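Local coordinates for nisin biosynthesis protein nisC (Lactococcus lactis subsp. lactis, PDB 2G0D) that catalyses ring closure in nisin maturation as a zinc-containing cyclase, adding cysteine thiols to dehydrated residues of the precursor to form thioether bridges, at residues Ala45-Lys50 with Lys54-Lys59. Sequence-based numbering, arbitrary orientation.
Sequences AELKNK and KIYQKK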
# COMPACT_ATOMS: atom_id res chain seq x y z
N ALA A 45 -8.29 -6.17 15.73
CA ALA A 45 -9.39 -6.87 15.09
C ALA A 45 -8.95 -8.21 14.59
O ALA A 45 -9.70 -9.17 14.61
CB ALA A 45 -9.98 -6.04 13.96
N GLU A 46 -7.70 -8.28 14.14
CA GLU A 46 -7.08 -9.51 13.71
C GLU A 46 -6.76 -10.50 14.83
O GLU A 46 -6.22 -11.58 14.57
CB GLU A 46 -5.80 -9.21 12.96
CG GLU A 46 -6.02 -8.75 11.55
CD GLU A 46 -6.77 -9.73 10.67
OE1 GLU A 46 -7.04 -10.88 11.12
OE2 GLU A 46 -7.10 -9.34 9.52
N LEU A 47 -7.07 -10.13 16.06
CA LEU A 47 -6.74 -10.96 17.21
C LEU A 47 -7.98 -11.62 17.78
O LEU A 47 -7.96 -12.10 18.91
CB LEU A 47 -6.04 -10.12 18.27
CG LEU A 47 -4.70 -9.47 17.90
CD1 LEU A 47 -4.17 -8.73 19.12
CD2 LEU A 47 -3.71 -10.53 17.45
N LYS A 48 -9.05 -11.66 16.97
CA LYS A 48 -10.36 -12.14 17.39
C LYS A 48 -10.37 -13.59 17.91
O LYS A 48 -11.11 -13.91 18.85
CB LYS A 48 -11.40 -11.96 16.26
CG LYS A 48 -12.79 -12.47 16.64
CD LYS A 48 -13.88 -12.00 15.69
CE LYS A 48 -15.24 -12.55 16.18
NZ LYS A 48 -16.43 -12.08 15.40
N ASN A 49 -9.56 -14.46 17.31
CA ASN A 49 -9.43 -15.82 17.83
C ASN A 49 -8.86 -15.85 19.25
O ASN A 49 -9.11 -16.82 19.97
CB ASN A 49 -8.62 -16.74 16.90
CG ASN A 49 -7.19 -16.27 16.72
OD1 ASN A 49 -6.96 -15.15 16.26
ND2 ASN A 49 -6.23 -17.12 17.07
N LYS A 50 -8.11 -14.81 19.65
CA LYS A 50 -7.37 -14.80 20.94
C LYS A 50 -8.32 -14.66 22.14
O LYS A 50 -9.47 -14.22 21.99
CB LYS A 50 -6.25 -13.73 20.95
CG LYS A 50 -4.93 -14.17 20.22
CD LYS A 50 -3.76 -13.10 20.18
CE LYS A 50 -2.90 -12.91 21.49
NZ LYS A 50 -3.29 -11.68 22.32
N LYS A 54 -12.77 -10.10 23.47
CA LYS A 54 -13.95 -9.30 23.87
C LYS A 54 -13.55 -7.95 24.49
O LYS A 54 -14.26 -6.95 24.33
CB LYS A 54 -14.91 -10.08 24.76
CG LYS A 54 -15.70 -11.18 24.01
CD LYS A 54 -16.80 -10.60 23.11
CE LYS A 54 -18.17 -10.65 23.80
NZ LYS A 54 -18.74 -12.04 23.79
N ILE A 55 -12.42 -7.95 25.19
CA ILE A 55 -11.75 -6.73 25.63
C ILE A 55 -11.25 -5.94 24.41
O ILE A 55 -11.40 -4.72 24.34
CB ILE A 55 -10.57 -7.06 26.56
CG1 ILE A 55 -11.06 -7.84 27.78
CG2 ILE A 55 -9.82 -5.78 26.98
CD1 ILE A 55 -9.96 -8.65 28.48
N TYR A 56 -10.69 -6.65 23.43
CA TYR A 56 -10.18 -6.01 22.22
C TYR A 56 -11.29 -5.33 21.39
O TYR A 56 -11.14 -4.17 20.98
CB TYR A 56 -9.41 -7.01 21.35
CG TYR A 56 -8.15 -7.58 21.99
CD1 TYR A 56 -7.55 -6.96 23.10
CD2 TYR A 56 -7.56 -8.72 21.47
CE1 TYR A 56 -6.40 -7.49 23.65
CE2 TYR A 56 -6.42 -9.25 22.02
CZ TYR A 56 -5.84 -8.63 23.10
OH TYR A 56 -4.71 -9.18 23.62
N GLN A 57 -12.39 -6.04 21.18
CA GLN A 57 -13.56 -5.46 20.51
C GLN A 57 -14.12 -4.22 21.23
O GLN A 57 -14.62 -3.27 20.59
CB GLN A 57 -14.66 -6.52 20.31
CG GLN A 57 -15.81 -6.08 19.38
CD GLN A 57 -15.31 -5.55 18.02
OE1 GLN A 57 -14.56 -6.22 17.31
NE2 GLN A 57 -15.73 -4.33 17.67
N LYS A 58 -14.04 -4.22 22.56
CA LYS A 58 -14.46 -3.07 23.36
C LYS A 58 -13.58 -1.85 23.06
O LYS A 58 -14.08 -0.75 22.83
CB LYS A 58 -14.44 -3.43 24.86
CG LYS A 58 -14.98 -2.37 25.80
CD LYS A 58 -16.51 -2.44 25.89
CE LYS A 58 -17.19 -1.23 25.27
NZ LYS A 58 -17.20 -0.10 26.26
N LYS A 59 -12.26 -2.06 23.06
CA LYS A 59 -11.30 -1.03 22.68
C LYS A 59 -11.55 -0.53 21.27
O LYS A 59 -11.54 0.67 21.02
CB LYS A 59 -9.85 -1.52 22.82
CG LYS A 59 -9.51 -2.08 24.20
CD LYS A 59 -9.63 -1.05 25.33
CE LYS A 59 -9.45 -1.73 26.68
NZ LYS A 59 -9.33 -0.74 27.79
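The backbone of the two residues that meet Y56 is tied together first: K50 N donates to L47 O at 2.8 Å, closing the type I turn from L47 to K50. This turn lies in the loop joining helix 37-45 to helix 53-74, and Y56, on the first part of the latter helix, reaches back across to it. With its CG beside the backbone N and anti to the carbonyl carbon (chi1 -64°), the tyrosine lays the CD2-CE2 flank of its ring along L47. Two leucine atoms meet that flank: a methyl group, CD1, 3.7 Å from Y56 CE2, and CB, 3.8 Å from Y56 CD2. CD1 approaches the ring on a slant.

Farther out, K50 brings its ammonium group to the ring edge near the hydroxyl, close to the ring plane. Its chain is extended at first and then bends at chi3 and chi4 (-101°), which carries NZ to 3.2 Å from Y56 OH. The line from K50 CE through NZ runs almost straight on to that oxygen, about 167° at NZ, where an ammonium group has no N-H to offer. The pair is therefore a close polar approach without a hydrogen bond.

V8 and I12 of helix 3-20 pack against L47 and Y56 respectively, and L44 of helix 37-45 also touches the tyrosine, so the tyrosine side chain helps join three helices at the periphery of the alpha toroid. S53 OG, at the start of helix 53-74, donates a hydrogen bond to K50 O. Across the two segments, the leucine side of the contact is thus apolar, whereas the lysine places its charge beside the phenol oxygen and probably adds a modest electrostatic attraction.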